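Local coordinates for hypothetical protein (Staphylococcus aureus subsp. aureus, PDB 2IL5) that is of unknown function but belongs to the Activator of Hsp90 ATPase homolog 1-like family, with a Bet v 1-like fold that may enclose a ligand, at residues N11-V16 with Y123-V128; F24-V29 with F110-T115; E78-S83 with K91-M96. One frame throughout, in Å; residues are numbered along the deposited sequence.

Interaction 1. Residues N11-V16 with Y123-V128; sequences NEHVEV and YYRSLV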
loop_
_atom_site.group_PDB
_atom_site.type_symbol
_atom_site.label_atom_id
_atom_site.label_comp_id
_atom_site.label_asym_id
_atom_site.label_seq_id
_atom_site.Cartn_x
_atom_site.Cartn_y
_atom_site.Cartn_z
ATOM N N ASN A 11 -7.282 5.826 20.742
ATOM C CA ASN A 11 -7.139 5.748 19.303
ATOM C C ASN A 11 -7.519 4.362 18.828
ATOM O O ASN A 11 -7.078 3.367 19.425
ATOM C CB ASN A 11 -5.703 6.020 18.895
ATOM C CG ASN A 11 -5.286 7.482 19.085
ATOM O OD1 ASN A 11 -6.100 8.374 19.364
ATOM N ND2 ASN A 11 -3.989 7.725 18.916
ATOM N N GLU A 12 -8.334 4.299 17.768
ATOM C CA GLU A 12 -8.824 3.030 17.219
ATOM C C GLU A 12 -8.342 2.911 15.800
ATOM O O GLU A 12 -7.964 3.908 15.190
ATOM C CB GLU A 12 -10.357 2.951 17.227
ATOM C CG GLU A 12 -10.982 3.032 18.591
ATOM C CD GLU A 12 -12.453 3.449 18.544
ATOM O OE1 GLU A 12 -13.089 3.376 17.472
ATOM O OE2 GLU A 12 -12.988 3.848 19.598
ATOM N N HIS A 13 -8.380 1.675 15.294
ATOM C CA HIS A 13 -7.903 1.332 13.981
ATOM C C HIS A 13 -9.014 1.435 12.953
ATOM O O HIS A 13 -10.149 1.113 13.235
ATOM C CB HIS A 13 -7.390 -0.111 13.975
ATOM C CG HIS A 13 -6.165 -0.330 14.820
ATOM N ND1 HIS A 13 -4.892 0.005 14.398
ATOM C CD2 HIS A 13 -6.013 -0.908 16.035
ATOM C CE1 HIS A 13 -4.019 -0.320 15.333
ATOM N NE2 HIS A 13 -4.671 -0.882 16.333
ATOM N N VAL A 14 -8.691 1.888 11.750
ATOM C CA VAL A 14 -9.512 1.497 10.635
ATOM C C VAL A 14 -8.812 0.366 9.862
ATOM O O VAL A 14 -7.578 0.307 9.796
ATOM C CB VAL A 14 -10.008 2.666 9.739
ATOM C CG1 VAL A 14 -10.642 3.779 10.602
ATOM C CG2 VAL A 14 -8.937 3.202 8.912
ATOM N N GLU A 15 -9.645 -0.498 9.283
ATOM C CA GLU A 15 -9.213 -1.592 8.494
ATOM C C GLU A 15 -9.812 -1.547 7.107
ATOM O O GLU A 15 -11.017 -1.388 6.943
ATOM C CB GLU A 15 -9.547 -2.911 9.213
ATOM C CG GLU A 15 -8.813 -3.001 10.526
ATOM C CD GLU A 15 -9.189 -4.188 11.348
ATOM O OE1 GLU A 15 -10.309 -4.222 11.876
ATOM O OE2 GLU A 15 -8.353 -5.105 11.491
ATOM N N VAL A 16 -8.951 -1.739 6.115
ATOM C CA VAL A 16 -9.350 -1.764 4.729
ATOM C C VAL A 16 -9.109 -3.172 4.184
ATOM O O VAL A 16 -8.053 -3.748 4.369
ATOM C CB VAL A 16 -8.631 -0.604 3.921
ATOM C CG1 VAL A 16 -8.787 -0.770 2.430
ATOM C CG2 VAL A 16 -9.186 0.793 4.376
ATOM N N TYR A 123 -5.090 -6.459 2.909
ATOM C CA TYR A 123 -5.563 -5.979 4.209
ATOM C C TYR A 123 -4.704 -4.804 4.668
ATOM O O TYR A 123 -3.507 -4.876 4.553
ATOM C CB TYR A 123 -5.457 -7.110 5.244
ATOM C CG TYR A 123 -5.618 -6.638 6.675
ATOM C CD1 TYR A 123 -6.872 -6.431 7.222
ATOM C CD2 TYR A 123 -4.499 -6.401 7.488
ATOM C CE1 TYR A 123 -7.036 -6.019 8.582
ATOM C CE2 TYR A 123 -4.644 -6.009 8.818
ATOM C CZ TYR A 123 -5.935 -5.816 9.363
ATOM O OH TYR A 123 -6.095 -5.378 10.666
ATOM N N TYR A 124 -5.312 -3.754 5.202
ATOM C CA TYR A 124 -4.591 -2.613 5.712
ATOM C C TYR A 124 -5.180 -2.174 7.039
ATOM O O TYR A 124 -6.410 -2.106 7.181
ATOM C CB TYR A 124 -4.687 -1.488 4.703
ATOM C CG TYR A 124 -4.283 -0.075 5.127
ATOM C CD1 TYR A 124 -2.949 0.351 5.075
ATOM C CD2 TYR A 124 -5.266 0.863 5.511
ATOM C CE1 TYR A 124 -2.585 1.679 5.388
ATOM C CE2 TYR A 124 -4.923 2.181 5.868
ATOM C CZ TYR A 124 -3.599 2.590 5.787
ATOM O OH TYR A 124 -3.297 3.898 6.142
ATOM N N ARG A 125 -4.295 -1.859 7.987
ATOM C CA ARG A 125 -4.688 -1.365 9.310
ATOM C C ARG A 125 -3.986 -0.036 9.621
ATOM O O ARG A 125 -2.772 0.081 9.463
ATOM C CB ARG A 125 -4.375 -2.383 10.374
ATOM C CG ARG A 125 -5.091 -2.059 11.650
ATOM C CD ARG A 125 -4.850 -3.026 12.769
ATOM N NE ARG A 125 -3.467 -3.349 13.079
ATOM C CZ ARG A 125 -2.866 -4.510 12.764
ATOM N NH1 ARG A 125 -3.471 -5.448 12.032
ATOM N NH2 ARG A 125 -1.629 -4.727 13.142
ATOM N N SER A 126 -4.757 0.962 10.033
ATOM C CA SER A 126 -4.192 2.261 10.380
ATOM C C SER A 126 -4.855 2.859 11.604
ATOM O O SER A 126 -6.064 2.832 11.708
ATOM C CB SER A 126 -4.373 3.255 9.229
ATOM O OG SER A 126 -3.746 4.483 9.573
ATOM N N LEU A 127 -4.063 3.406 12.509
ATOM C CA LEU A 127 -4.576 3.999 13.752
ATOM C C LEU A 127 -5.071 5.380 13.498
ATOM O O LEU A 127 -4.322 6.184 12.955
ATOM C CB LEU A 127 -3.461 4.119 14.793
ATOM C CG LEU A 127 -3.473 3.081 15.872
ATOM C CD1 LEU A 127 -2.296 3.364 16.749
ATOM C CD2 LEU A 127 -4.773 3.171 16.692
ATOM N N VAL A 128 -6.320 5.668 13.840
ATOM C CA VAL A 128 -6.809 7.055 13.686
ATOM C C VAL A 128 -6.827 7.870 15.018
ATOM O O VAL A 128 -7.254 7.437 16.069
ATOM C CB VAL A 128 -7.987 7.236 12.623
ATOM C CG1 VAL A 128 -8.599 5.915 12.222
ATOM C CG2 VAL A 128 -9.044 8.353 12.990
#
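H13 and L127 face each other as a non-hydrogen-bonded antiparallel pair, with R125 on the same face of the sheet. H13 CB lies 3.8 Å from R125 CG. H13 CG stands beside the backbone N (chi1 -66°) and meets R125 CD at 3.6 Å. ND1 is closer, 3.4 Å from R125 CD. That carbon lies over one ring face, offset toward the rim. CE1 approaches L127 CG at 3.5 Å. NE2 and CD2 meet only more distant carbons, NE2 lying 4.1 Å from L127 CD2. L127 CD2 sits over the centre of the opposite face, 3.9 Å from the H13 ring centroid. R125 CD and L127 CD2 both make CH-pi contacts. Further along, R125 NH1 donates to Y123 OH, 3.0 Å away and in the guanidinium plane. The same hydroxyl donates to E15 OE2, though the length modelled there is doubtfully short. On the other face, V14, V16 and Y124 pack against helix 136-166. The hydroxyls of Y124 and S126 bond to Y146 and D104 there. V14 exchanges two backbone bonds with S126, and V16 two with Y124. The imidazole is thus held on both faces by aliphatic carbons, while the guanidinium is anchored by its straight bond to Y123.

Interaction 2. Residues F24-V29 with F110-T115; sequences FSPELV and FFERET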
loop_
_atom_site.group_PDB
_atom_site.type_symbol
_atom_site.label_atom_id
_atom_site.label_comp_id
_atom_site.label_asym_id
_atom_site.label_seq_id
_atom_site.Cartn_x
_atom_site.Cartn_y
_atom_site.Cartn_z
ATOM N N PHE A 24 -3.274 -11.766 -14.732
ATOM C CA PHE A 24 -1.831 -11.968 -14.543
ATOM C C PHE A 24 -1.518 -13.109 -13.587
ATOM O O PHE A 24 -2.295 -13.349 -12.683
ATOM C CB PHE A 24 -1.219 -10.704 -13.960
ATOM C CG PHE A 24 -1.532 -9.483 -14.732
ATOM C CD1 PHE A 24 -1.160 -9.380 -16.069
ATOM C CD2 PHE A 24 -2.194 -8.425 -14.131
ATOM C CE1 PHE A 24 -1.461 -8.219 -16.801
ATOM C CE2 PHE A 24 -2.490 -7.271 -14.848
ATOM C CZ PHE A 24 -2.120 -7.165 -16.175
ATOM N N SER A 25 -0.381 -13.785 -13.796
ATOM C CA SER A 25 0.155 -14.788 -12.855
ATOM C C SER A 25 0.511 -14.182 -11.461
ATOM O O SER A 25 0.864 -12.990 -11.377
ATOM C CB SER A 25 1.379 -15.490 -13.455
ATOM O OG SER A 25 2.511 -14.636 -13.442
ATOM N N PRO A 26 0.390 -14.984 -10.369
ATOM C CA PRO A 26 0.758 -14.499 -9.019
ATOM C C PRO A 26 2.146 -13.907 -8.996
ATOM O O PRO A 26 2.366 -12.873 -8.393
ATOM C CB PRO A 26 0.702 -15.771 -8.160
ATOM C CG PRO A 26 -0.362 -16.564 -8.794
ATOM C CD PRO A 26 -0.162 -16.347 -10.306
ATOM N N GLU A 27 3.067 -14.585 -9.654
ATOM C CA GLU A 27 4.400 -14.075 -9.903
ATOM C C GLU A 27 4.491 -12.663 -10.488
ATOM O O GLU A 27 5.381 -11.902 -10.109
ATOM C CB GLU A 27 5.131 -15.019 -10.848
ATOM C CG GLU A 27 6.202 -14.313 -11.663
ATOM C CD GLU A 27 7.161 -15.249 -12.322
ATOM O OE1 GLU A 27 6.708 -16.149 -13.066
ATOM O OE2 GLU A 27 8.374 -15.060 -12.113
ATOM N N LEU A 28 3.637 -12.348 -11.466
ATOM C CA LEU A 28 3.626 -10.999 -12.074
ATOM C C LEU A 28 3.070 -9.945 -11.117
ATOM O O LEU A 28 3.615 -8.848 -11.032
ATOM C CB LEU A 28 2.899 -10.964 -13.419
ATOM C CG LEU A 28 3.673 -11.537 -14.627
ATOM C CD1 LEU A 28 2.812 -11.425 -15.849
ATOM C CD2 LEU A 28 5.049 -10.876 -14.883
ATOM N N VAL A 29 2.002 -10.287 -10.395
ATOM C CA VAL A 29 1.470 -9.403 -9.360
ATOM C C VAL A 29 2.413 -9.240 -8.158
ATOM O O VAL A 29 2.591 -8.125 -7.659
ATOM C CB VAL A 29 0.057 -9.823 -8.904
ATOM C CG1 VAL A 29 -0.501 -8.783 -7.925
ATOM C CG2 VAL A 29 -0.856 -9.932 -10.136
ATOM N N PHE A 110 -1.462 -13.375 -2.350
ATOM C CA PHE A 110 -1.651 -13.692 -3.771
ATOM C C PHE A 110 -2.001 -15.184 -3.954
ATOM O O PHE A 110 -1.235 -16.053 -3.541
ATOM C CB PHE A 110 -0.376 -13.329 -4.558
ATOM C CG PHE A 110 0.161 -11.969 -4.230
ATOM C CD1 PHE A 110 1.187 -11.815 -3.296
ATOM C CD2 PHE A 110 -0.398 -10.829 -4.799
ATOM C CE1 PHE A 110 1.660 -10.538 -2.934
ATOM C CE2 PHE A 110 0.071 -9.561 -4.455
ATOM C CZ PHE A 110 1.104 -9.414 -3.528
ATOM N N PHE A 111 -3.164 -15.483 -4.522
ATOM C CA PHE A 111 -3.564 -16.862 -4.813
ATOM C C PHE A 111 -3.704 -17.077 -6.304
ATOM O O PHE A 111 -4.243 -16.221 -7.007
ATOM C CB PHE A 111 -4.904 -17.208 -4.156
ATOM C CG PHE A 111 -4.872 -17.191 -2.657
ATOM C CD1 PHE A 111 -5.051 -15.989 -1.954
ATOM C CD2 PHE A 111 -4.682 -18.380 -1.938
ATOM C CE1 PHE A 111 -5.018 -15.969 -0.561
ATOM C CE2 PHE A 111 -4.669 -18.368 -0.524
ATOM C CZ PHE A 111 -4.849 -17.157 0.157
ATOM N N GLU A 112 -3.226 -18.219 -6.788
ATOM C CA GLU A 112 -3.442 -18.607 -8.191
ATOM C C GLU A 112 -4.883 -19.071 -8.370
ATOM O O GLU A 112 -5.388 -19.862 -7.569
ATOM C CB GLU A 112 -2.499 -19.734 -8.579
ATOM C CG GLU A 112 -1.976 -19.671 -10.010
ATOM C CD GLU A 112 -0.675 -20.449 -10.179
ATOM O OE1 GLU A 112 -0.137 -20.908 -9.131
ATOM O OE2 GLU A 112 -0.206 -20.600 -11.347
ATOM N N ARG A 113 -5.557 -18.550 -9.387
ATOM C CA ARG A 113 -6.890 -19.034 -9.731
ATOM C C ARG A 113 -6.780 -20.169 -10.748
ATOM O O ARG A 113 -5.730 -20.334 -11.379
ATOM C CB ARG A 113 -7.723 -17.900 -10.311
ATOM C CG ARG A 113 -7.676 -16.641 -9.492
ATOM C CD ARG A 113 -7.880 -15.422 -10.355
ATOM N NE ARG A 113 -9.234 -15.338 -10.890
ATOM C CZ ARG A 113 -9.560 -14.629 -11.970
ATOM N NH1 ARG A 113 -8.625 -13.942 -12.615
ATOM N NH2 ARG A 113 -10.819 -14.596 -12.409
ATOM N N GLU A 114 -7.841 -20.965 -10.887
ATOM C CA GLU A 114 -7.969 -21.870 -12.062
ATOM C C GLU A 114 -9.020 -21.312 -13.026
ATOM O O GLU A 114 -10.232 -21.326 -12.752
ATOM C CB GLU A 114 -8.222 -23.340 -11.697
ATOM C CG GLU A 114 -9.142 -23.548 -10.516
ATOM C CD GLU A 114 -9.807 -24.900 -10.549
ATOM O OE1 GLU A 114 -9.174 -25.871 -11.027
ATOM O OE2 GLU A 114 -10.971 -24.983 -10.098
ATOM N N THR A 115 -8.507 -20.885 -14.178
ATOM C CA THR A 115 -8.940 -19.709 -14.953
ATOM C C THR A 115 -7.730 -18.768 -14.881
ATOM O O THR A 115 -6.627 -19.121 -15.328
ATOM C CB THR A 115 -10.272 -18.958 -14.470
ATOM O OG1 THR A 115 -10.486 -17.787 -15.277
ATOM C CG2 THR A 115 -10.241 -18.502 -12.980
#
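The first turn of helix 26-32 rests on the end of strand 104-112, where P26 and V29 meet F110 and E112. P26 takes the larger share. Its ring carbon CG lies 3.7 Å from E112 CG, and its CD is 3.8 Å from the same atom. The P26 and E112 side chains cross at about a right angle. P26 CB also comes within 4.5 Å of F110 CB. One turn on, V29 sends a single methyl to the F110 ring. V29 CG1 is anti to the backbone N (chi1 -174°), and it reaches F110 CE2 at 3.6 Å, approaching the ring obliquely. The touching atoms are carbons. In the Bet v 1-like fold, short helices follow the first strand and lead to the second, and helix 26-32 has that place after strand 12-22. S25 is its N-cap: the side-chain OG accepts from L28 N at 3.2 Å. S25 O accepts from V29 N at 3.1 Å, which closes the first turn. P26 and V29, three residues apart, both face the strand. Around the contact, T118 of strand 118-128 touches both P26 and V29. V29 also packs on M161 of helix 136-166. The F110 ring meets W33 edge-to-face.

Interaction 3. Residues E78-S83 with K91-M96; sequences EGIYES and KMTIGM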
loop_
_atom_site.group_PDB
_atom_site.type_symbol
_atom_site.label_atom_id
_atom_site.label_comp_id
_atom_site.label_asym_id
_atom_site.label_seq_id
_atom_site.Cartn_x
_atom_site.Cartn_y
_atom_site.Cartn_z
ATOM N N GLU A 78 8.129 5.811 4.169
ATOM C CA GLU A 78 9.141 4.847 4.601
ATOM C C GLU A 78 8.489 3.717 5.345
ATOM O O GLU A 78 7.464 3.899 5.971
ATOM C CB GLU A 78 10.133 5.500 5.554
ATOM C CG GLU A 78 11.031 6.519 4.921
ATOM C CD GLU A 78 12.049 7.014 5.914
ATOM O OE1 GLU A 78 11.656 7.260 7.089
ATOM O OE2 GLU A 78 13.236 7.154 5.525
ATOM N N GLY A 79 9.134 2.558 5.331
ATOM C CA GLY A 79 8.664 1.427 6.093
ATOM C C GLY A 79 9.594 0.263 5.911
ATOM O O GLY A 79 10.722 0.386 5.393
ATOM N N ILE A 80 9.078 -0.886 6.298
ATOM C CA ILE A 80 9.850 -2.109 6.438
ATOM C C ILE A 80 9.106 -3.271 5.805
ATOM O O ILE A 80 7.887 -3.373 5.943
ATOM C CB ILE A 80 10.079 -2.426 7.971
ATOM C CG1 ILE A 80 11.060 -1.447 8.602
ATOM C CG2 ILE A 80 10.593 -3.816 8.161
ATOM C CD1 ILE A 80 12.371 -1.422 7.915
ATOM N N TYR A 81 9.831 -4.163 5.138
ATOM C CA TYR A 81 9.251 -5.446 4.794
ATOM C C TYR A 81 9.324 -6.357 6.010
ATOM O O TYR A 81 10.378 -6.536 6.581
ATOM C CB TYR A 81 9.984 -6.058 3.632
ATOM C CG TYR A 81 9.757 -5.317 2.362
ATOM C CD1 TYR A 81 8.573 -5.514 1.645
ATOM C CD2 TYR A 81 10.705 -4.372 1.887
ATOM C CE1 TYR A 81 8.348 -4.852 0.468
ATOM C CE2 TYR A 81 10.483 -3.681 0.731
ATOM C CZ TYR A 81 9.291 -3.936 0.011
ATOM O OH TYR A 81 9.013 -3.293 -1.168
ATOM N N GLU A 82 8.200 -6.888 6.455
ATOM C CA GLU A 82 8.259 -7.782 7.587
ATOM C C GLU A 82 8.270 -9.237 7.114
ATOM O O GLU A 82 8.947 -10.067 7.657
ATOM C CB GLU A 82 7.123 -7.509 8.577
ATOM C CG GLU A 82 7.072 -6.059 8.930
ATOM C CD GLU A 82 6.652 -5.787 10.333
ATOM O OE1 GLU A 82 5.490 -5.341 10.485
ATOM O OE2 GLU A 82 7.467 -5.998 11.270
ATOM N N SER A 83 7.534 -9.508 6.060
ATOM C CA SER A 83 7.351 -10.844 5.599
ATOM C C SER A 83 7.277 -10.816 4.079
ATOM O O SER A 83 6.546 -10.011 3.501
ATOM C CB SER A 83 6.077 -11.413 6.209
ATOM O OG SER A 83 6.034 -12.797 5.959
ATOM N N LYS A 91 3.912 -8.921 3.860
ATOM C CA LYS A 91 3.585 -8.102 5.037
ATOM C C LYS A 91 4.623 -6.985 5.148
ATOM O O LYS A 91 5.836 -7.235 5.203
ATOM C CB LYS A 91 3.565 -8.919 6.316
ATOM C CG LYS A 91 3.115 -8.168 7.578
ATOM C CD LYS A 91 3.163 -9.182 8.783
ATOM C CE LYS A 91 2.914 -8.580 10.171
ATOM N NZ LYS A 91 1.874 -7.455 10.087
HETATM N N MSE A 92 4.137 -5.751 5.137
HETATM C CA MSE A 92 4.988 -4.609 5.206
HETATM C C MSE A 92 4.351 -3.531 6.095
HETATM O O MSE A 92 3.138 -3.587 6.396
HETATM C CB MSE A 92 5.319 -4.096 3.789
HETATM C CG MSE A 92 4.151 -3.588 2.996
HETATM SE SE MSE A 92 4.499 -3.299 1.148
HETATM C CE MSE A 92 5.841 -1.919 1.362
ATOM N N THR A 93 5.188 -2.596 6.553
ATOM C CA THR A 93 4.714 -1.388 7.211
ATOM C C THR A 93 4.723 -0.138 6.300
ATOM O O THR A 93 5.518 -0.012 5.325
ATOM C CB THR A 93 5.465 -1.038 8.504
ATOM O OG1 THR A 93 6.708 -0.410 8.193
ATOM C CG2 THR A 93 5.686 -2.242 9.390
ATOM N N ILE A 94 3.776 0.738 6.620
ATOM C CA ILE A 94 3.745 2.143 6.182
ATOM C C ILE A 94 4.020 2.922 7.457
ATOM O O ILE A 94 3.239 2.903 8.392
ATOM C CB ILE A 94 2.395 2.538 5.634
ATOM C CG1 ILE A 94 2.106 1.774 4.357
ATOM C CG2 ILE A 94 2.377 4.046 5.298
ATOM C CD1 ILE A 94 2.513 2.563 3.070
ATOM N N GLY A 95 5.186 3.535 7.538
ATOM C CA GLY A 95 5.641 4.061 8.815
ATOM C C GLY A 95 6.790 3.252 9.350
ATOM O O GLY A 95 6.864 2.033 9.203
HETATM N N MSE A 96 7.689 3.965 9.999
HETATM C CA MSE A 96 8.961 3.432 10.402
HETATM C C MSE A 96 8.885 3.041 11.910
HETATM O O MSE A 96 8.669 3.910 12.772
HETATM C CB MSE A 96 10.012 4.510 10.083
HETATM C CG MSE A 96 11.411 4.013 9.787
HETATM SE SE MSE A 96 11.615 2.664 8.386
HETATM C CE MSE A 96 13.300 1.901 9.060
HETATM O O HOH W 1 3.208 -5.097 8.987
#
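Strands 78-83 and 91-94 run antiparallel, with Y81 and M92 in a non-hydrogen-bonded pair and a classic beta bulge at E82 and S83 opposite K91. K91 O is gripped by two donors, E82 N at 2.7 Å and S83 N at 3.0 Å. At the other end G95 N bonds to E78 O. T93 takes over part of the backbone ladder. Its OG1 stands between the backbone N and the carbonyl carbon (chi1 79°), where it accepts from I80 N at 3.1 Å and donates to G95 O at 2.6 Å. That hydroxyl ties the segment after the strand to the neighbouring strand. G79 fits closely here, since a CB on it would run into T93 O. The other branch, T93 CG2, lies 3.3 Å from E82 OE1. E82 and K91 are too far apart for a salt bridge. A water joins them instead, donating to E82 OE1 and accepting from K91 NZ, while E107 gives K91 a direct salt bridge. Y81 and M92, a selenomethionine, lie side by side and point the same way. M92 SE lies 5.2 Å from the Y81 ring centroid, obliquely, a Met-aromatic contact; M92 CE also touches Y81 CE1 at 4.0 Å. M96, also selenomethionine, crosses I80 at about a right angle, with M96 CE 3.6 Å from I80 CD1. The hairpin lies within the sheet, with strand 62-68 next to 74-85 and strand 104-112 next to 89-94. M92 touches Y63 of the first and I106 of the second.

Overall arrangement
All three contacts reach one antiparallel sheet. Strand 104-112 stands between the strand 118-128 of interaction 1 and the strand 89-94 of interaction 3, and its C-terminal end carries interaction 2. The centres of interactions 1 and 3 are about 15 Å apart, with nearest atoms about 5 Å apart. Interaction 2 is more distant, its centre about 27 Å from that of interaction 1 and about 23 Å from that of interaction 3. Helix 136-166 packs on parts of both interactions 1 and 2. E107 links two contacts: its backbone bonds to that of Y123, and its carboxylate to K91. A bound sodium ion lies within about 4 Å of an atom of G95 in interaction 3.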